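Leucyl-tRNA synthetase subunit alpha (Aquifex aeolicus, PDB 3O0A) attaches leucine to its cognate tRNA and, through the CP1 hydrolytic domain crystallised here, probably removes wrongly attached amino acids. Local coordinates at residues Glu27-Glu30 with Thr31-Glu35; Leu68-Ile71 with Gly72-Gly76. All coordinates share one frame; numbering follows the deposited sequence.

Both contacts are local, each made between neighbouring turns of one short helical stretch of the CP1 editing domain. Contact 1 spans most of helix 26-35 at the surface, its centre about 21 Å from the centre of the chain; contact 2, about 17 Å from that centre, takes in the C-terminal part of helix 64-74 and the turn that follows, and is partly buried. The contact centres lie about 17 Å apart and their nearest atoms about 6 Å apart, so they do not touch. The covalent tie is the disulfide from Cys70, in contact 2, to Cys23, three residues before helix 26-35. Around it, Leu32 packs on Val24 and Ile71 on Cys23. Both are structural packing within the editing domain.

Contact 1: Glu27-Glu30 with Thr31-Glu35; sequences ELKE and TLLKE
Lys29 O receives the amide of Leu33 in the shortest direct hydrogen bond between 27-30 and 31-35 of this alpha-helix, with Leu33 N 2.9 Å away. The same i to i+4 pattern joins Leu28 O to Leu32 N and Glu30 O to Lys34 N. One residue earlier the pattern is opened by a water molecule, which donates to Glu27 O and accepts from Thr31 N, so that this step near the start of helix 26-35 is closed through solvent.

On the outer side, the Lys29 and Leu33 side chains cross obliquely. With CG anti to the backbone N (chi1 170°), Lys29 runs beside Leu33, bringing CE to 3.6 Å from Leu33 CD1, and the chain then bends at its last torsion. Leu32 has its CG similarly anti (chi1 178°) but is buried, packing on Ile14, Pro17, Val24 and Ile38 and so seating the helix on loops and on strand 37-44. Glu30 OE2 lies close to Glu26 OE2 at the start of the helix, two like charges that may raise the pKa of one of them, though solvent probably screens much of this at the surface. At the far end the methylenes of Lys34 lie against the preceding turn, with CG 3.2 Å from Glu30 O.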
loop_
_atom_site.group_PDB
_atom_site.type_symbol
_atom_site.label_atom_id
_atom_site.label_comp_id
_atom_site.label_asym_id
_atom_site.label_seq_id
_atom_site.Cartn_x
_atom_site.Cartn_y
_atom_site.Cartn_z
ATOM N N GLU A 27 7.517 -15.832 14.163
ATOM C CA GLU A 27 8.366 -15.479 13.020
ATOM C C GLU A 27 8.580 -13.971 12.827
ATOM O O GLU A 27 9.575 -13.554 12.221
ATOM C CB GLU A 27 7.792 -16.080 11.745
ATOM C CG GLU A 27 7.921 -17.598 11.614
ATOM C CD GLU A 27 6.853 -18.398 12.377
ATOM O OE1 GLU A 27 5.958 -17.807 13.033
ATOM O OE2 GLU A 27 6.913 -19.647 12.310
ATOM N N LEU A 28 7.647 -13.158 13.326
ATOM C CA LEU A 28 7.746 -11.691 13.195
ATOM C C LEU A 28 8.208 -10.994 14.465
ATOM O O LEU A 28 8.400 -9.768 14.468
ATOM C CB LEU A 28 6.398 -11.089 12.765
ATOM C CG LEU A 28 5.802 -11.557 11.434
ATOM C CD1 LEU A 28 4.482 -10.832 11.209
ATOM C CD2 LEU A 28 6.762 -11.312 10.296
ATOM N N LYS A 29 8.383 -11.769 15.537
ATOM C CA LYS A 29 8.625 -11.217 16.869
ATOM C C LYS A 29 10.002 -10.558 16.975
ATOM O O LYS A 29 10.145 -9.493 17.567
ATOM C CB LYS A 29 8.458 -12.307 17.939
ATOM C CG LYS A 29 8.924 -11.886 19.310
ATOM C CD LYS A 29 8.678 -12.972 20.340
ATOM C CE LYS A 29 9.503 -12.745 21.597
ATOM N NZ LYS A 29 10.902 -13.265 21.464
ATOM N N GLU A 30 10.999 -11.206 16.382
ATOM C CA GLU A 30 12.373 -10.721 16.378
ATOM C C GLU A 30 12.441 -9.297 15.800
ATOM O O GLU A 30 12.987 -8.395 16.432
ATOM C CB GLU A 30 13.254 -11.685 15.575
ATOM C CG GLU A 30 13.495 -13.065 16.216
ATOM C CD GLU A 30 12.334 -14.053 16.085
ATOM O OE1 GLU A 30 11.323 -13.766 15.374
ATOM O OE2 GLU A 30 12.452 -15.143 16.712
ATOM N N THR A 31 11.846 -9.095 14.624
ATOM C CA THR A 31 11.844 -7.785 13.965
ATOM C C THR A 31 11.028 -6.759 14.749
ATOM O O THR A 31 11.422 -5.584 14.864
ATOM C CB THR A 31 11.353 -7.906 12.497
ATOM O OG1 THR A 31 12.297 -8.695 11.757
ATOM C CG2 THR A 31 11.224 -6.551 11.827
ATOM N N LEU A 32 9.886 -7.200 15.277
ATOM C CA LEU A 32 9.030 -6.330 16.062
ATOM C C LEU A 32 9.781 -5.786 17.279
ATOM O O LEU A 32 9.754 -4.594 17.548
ATOM C CB LEU A 32 7.766 -7.070 16.508
ATOM C CG LEU A 32 6.794 -6.269 17.377
ATOM C CD1 LEU A 32 6.263 -5.050 16.643
ATOM C CD2 LEU A 32 5.644 -7.155 17.852
ATOM N N LEU A 33 10.446 -6.671 18.018
ATOM C CA LEU A 33 11.141 -6.234 19.231
ATOM C C LEU A 33 12.421 -5.437 18.948
ATOM O O LEU A 33 12.709 -4.459 19.648
ATOM C CB LEU A 33 11.416 -7.417 20.166
ATOM C CG LEU A 33 10.202 -8.131 20.762
ATOM C CD1 LEU A 33 10.683 -9.372 21.485
ATOM C CD2 LEU A 33 9.414 -7.232 21.713
ATOM N N LYS A 34 13.171 -5.840 17.927
ATOM C CA LYS A 34 14.451 -5.208 17.613
ATOM C C LYS A 34 14.271 -3.911 16.839
ATOM O O LYS A 34 14.960 -2.933 17.110
ATOM C CB LYS A 34 15.365 -6.139 16.806
ATOM C CG LYS A 34 15.839 -7.379 17.534
ATOM C CD LYS A 34 16.781 -8.218 16.649
ATOM C CE LYS A 34 17.083 -9.584 17.273
ATOM N NZ LYS A 34 18.176 -9.507 18.278
ATOM N N GLU A 35 13.358 -3.911 15.871
ATOM C CA GLU A 35 13.194 -2.754 14.989
ATOM C C GLU A 35 11.955 -1.915 15.266
ATOM O O GLU A 35 11.823 -0.812 14.714
ATOM C CB GLU A 35 13.178 -3.182 13.515
ATOM C CG GLU A 35 14.446 -3.889 13.029
ATOM C CD GLU A 35 14.485 -3.996 11.517
ATOM O OE1 GLU A 35 14.213 -2.984 10.828
ATOM O OE2 GLU A 35 14.794 -5.091 11.012
HETATM O O HOH W 1 11.257 -11.337 12.959
#

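Contact 2: Leu68-Ile71 with Gly72-Gly76; sequences LACI and GERLG
Arg74 curls back along helix 64-74 toward Cys70, one turn before it. Its chain bends at chi2 (81°) and chi3, bringing NH2 to 3.7 Å from Cys70 SG, with the sulfur oblique to the guanidinium. A water beside the side chain joins three groups: it donates to Cys70 O and, at 2.7 Å, to Glu73 OE1, and accepts from Arg74 NE. Cys70 O also takes the Arg74 amide, N to O 3.0 Å, and is thus held by two donors.

Ile71 and Leu75 instead run alongside each other in the same direction, with Ile71 CG2 4.1 Å from Leu75 CD1. Their backbones are joined by the bond from Leu75 N to Ile71 O. Gly76, at positive phi (78°), is where the chain leaves helical geometry in a Schellman motif, its N bonded to Glu73 O at 2.9 Å.

Beyond the helix, the guanidinium is fixed by Asn22 OD1 and Lys19 O, and Cys70 forms a disulfide with Cys23 of the same loop. Leu68 and Ile71 pack on strand 106-114 through Val111, while Ala69 and Glu73 face helix 80-91 at Tyr80, placing helix 64-74 between loop, strand and helix.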
loop_
_atom_site.group_PDB
_atom_site.type_symbol
_atom_site.label_atom_id
_atom_site.label_comp_id
_atom_site.label_asym_id
_atom_site.label_seq_id
_atom_site.Cartn_x
_atom_site.Cartn_y
_atom_site.Cartn_z
ATOM N N LEU A 68 -2.398 -7.577 11.360
ATOM C CA LEU A 68 -2.612 -6.125 11.381
ATOM C C LEU A 68 -3.981 -5.722 11.901
ATOM O O LEU A 68 -4.108 -4.699 12.585
ATOM C CB LEU A 68 -2.344 -5.524 9.999
ATOM C CG LEU A 68 -0.911 -5.694 9.507
ATOM C CD1 LEU A 68 -0.852 -5.118 8.085
ATOM C CD2 LEU A 68 0.114 -5.029 10.452
ATOM N N ALA A 69 -5.003 -6.524 11.607
ATOM C CA ALA A 69 -6.342 -6.267 12.169
ATOM C C ALA A 69 -6.356 -6.410 13.706
ATOM O O ALA A 69 -7.035 -5.646 14.419
ATOM C CB ALA A 69 -7.386 -7.185 11.513
ATOM N N CYS A 70 -5.578 -7.366 14.212
ATOM C CA CYS A 70 -5.455 -7.559 15.660
ATOM C C CYS A 70 -4.856 -6.300 16.270
ATOM O O CYS A 70 -5.344 -5.790 17.285
ATOM C CB CYS A 70 -4.565 -8.771 15.957
ATOM S SG CYS A 70 -4.301 -9.112 17.719
ATOM N N ILE A 71 -3.807 -5.792 15.629
ATOM C CA ILE A 71 -3.169 -4.548 16.065
ATOM C C ILE A 71 -4.121 -3.349 15.955
ATOM O O ILE A 71 -4.221 -2.563 16.885
ATOM C CB ILE A 71 -1.841 -4.310 15.326
ATOM C CG1 ILE A 71 -0.841 -5.418 15.725
ATOM C CG2 ILE A 71 -1.300 -2.909 15.636
ATOM C CD1 ILE A 71 0.445 -5.464 14.873
ATOM N N GLY A 72 -4.852 -3.255 14.847
ATOM C CA GLY A 72 -5.790 -2.148 14.622
ATOM C C GLY A 72 -6.936 -2.170 15.612
ATOM O O GLY A 72 -7.411 -1.115 16.056
ATOM N N GLU A 73 -7.376 -3.360 15.993
ATOM C CA GLU A 73 -8.358 -3.472 17.084
ATOM C C GLU A 73 -7.763 -2.970 18.400
ATOM O O GLU A 73 -8.413 -2.213 19.158
ATOM C CB GLU A 73 -8.832 -4.925 17.229
ATOM C CG GLU A 73 -9.734 -5.147 18.455
ATOM C CD GLU A 73 -10.055 -6.597 18.667
ATOM O OE1 GLU A 73 -9.164 -7.341 19.126
ATOM O OE2 GLU A 73 -11.214 -6.999 18.401
ATOM N N ARG A 74 -6.527 -3.380 18.663
ATOM C CA ARG A 74 -5.788 -3.055 19.893
ATOM C C ARG A 74 -5.606 -1.530 20.008
ATOM O O ARG A 74 -5.679 -0.971 21.103
ATOM C CB ARG A 74 -4.442 -3.805 19.875
ATOM C CG ARG A 74 -3.597 -3.809 21.170
ATOM C CD ARG A 74 -4.008 -4.817 22.198
ATOM N NE ARG A 74 -4.488 -6.108 21.703
ATOM C CZ ARG A 74 -3.838 -7.263 21.840
ATOM N NH1 ARG A 74 -2.653 -7.299 22.445
ATOM N NH2 ARG A 74 -4.377 -8.385 21.375
ATOM N N LEU A 75 -5.434 -0.862 18.866
ATOM C CA LEU A 75 -5.346 0.607 18.779
ATOM C C LEU A 75 -6.698 1.341 18.831
ATOM O O LEU A 75 -6.731 2.576 18.952
ATOM C CB LEU A 75 -4.609 1.013 17.491
ATOM C CG LEU A 75 -3.134 0.618 17.345
ATOM C CD1 LEU A 75 -2.618 0.929 15.943
ATOM C CD2 LEU A 75 -2.279 1.316 18.415
ATOM N N GLY A 76 -7.791 0.582 18.740
ATOM C CA GLY A 76 -9.157 1.122 18.699
ATOM C C GLY A 76 -9.575 1.678 17.350
ATOM O O GLY A 76 -10.539 2.450 17.267
HETATM O O HOH W 2 -6.555 -6.786 19.695
#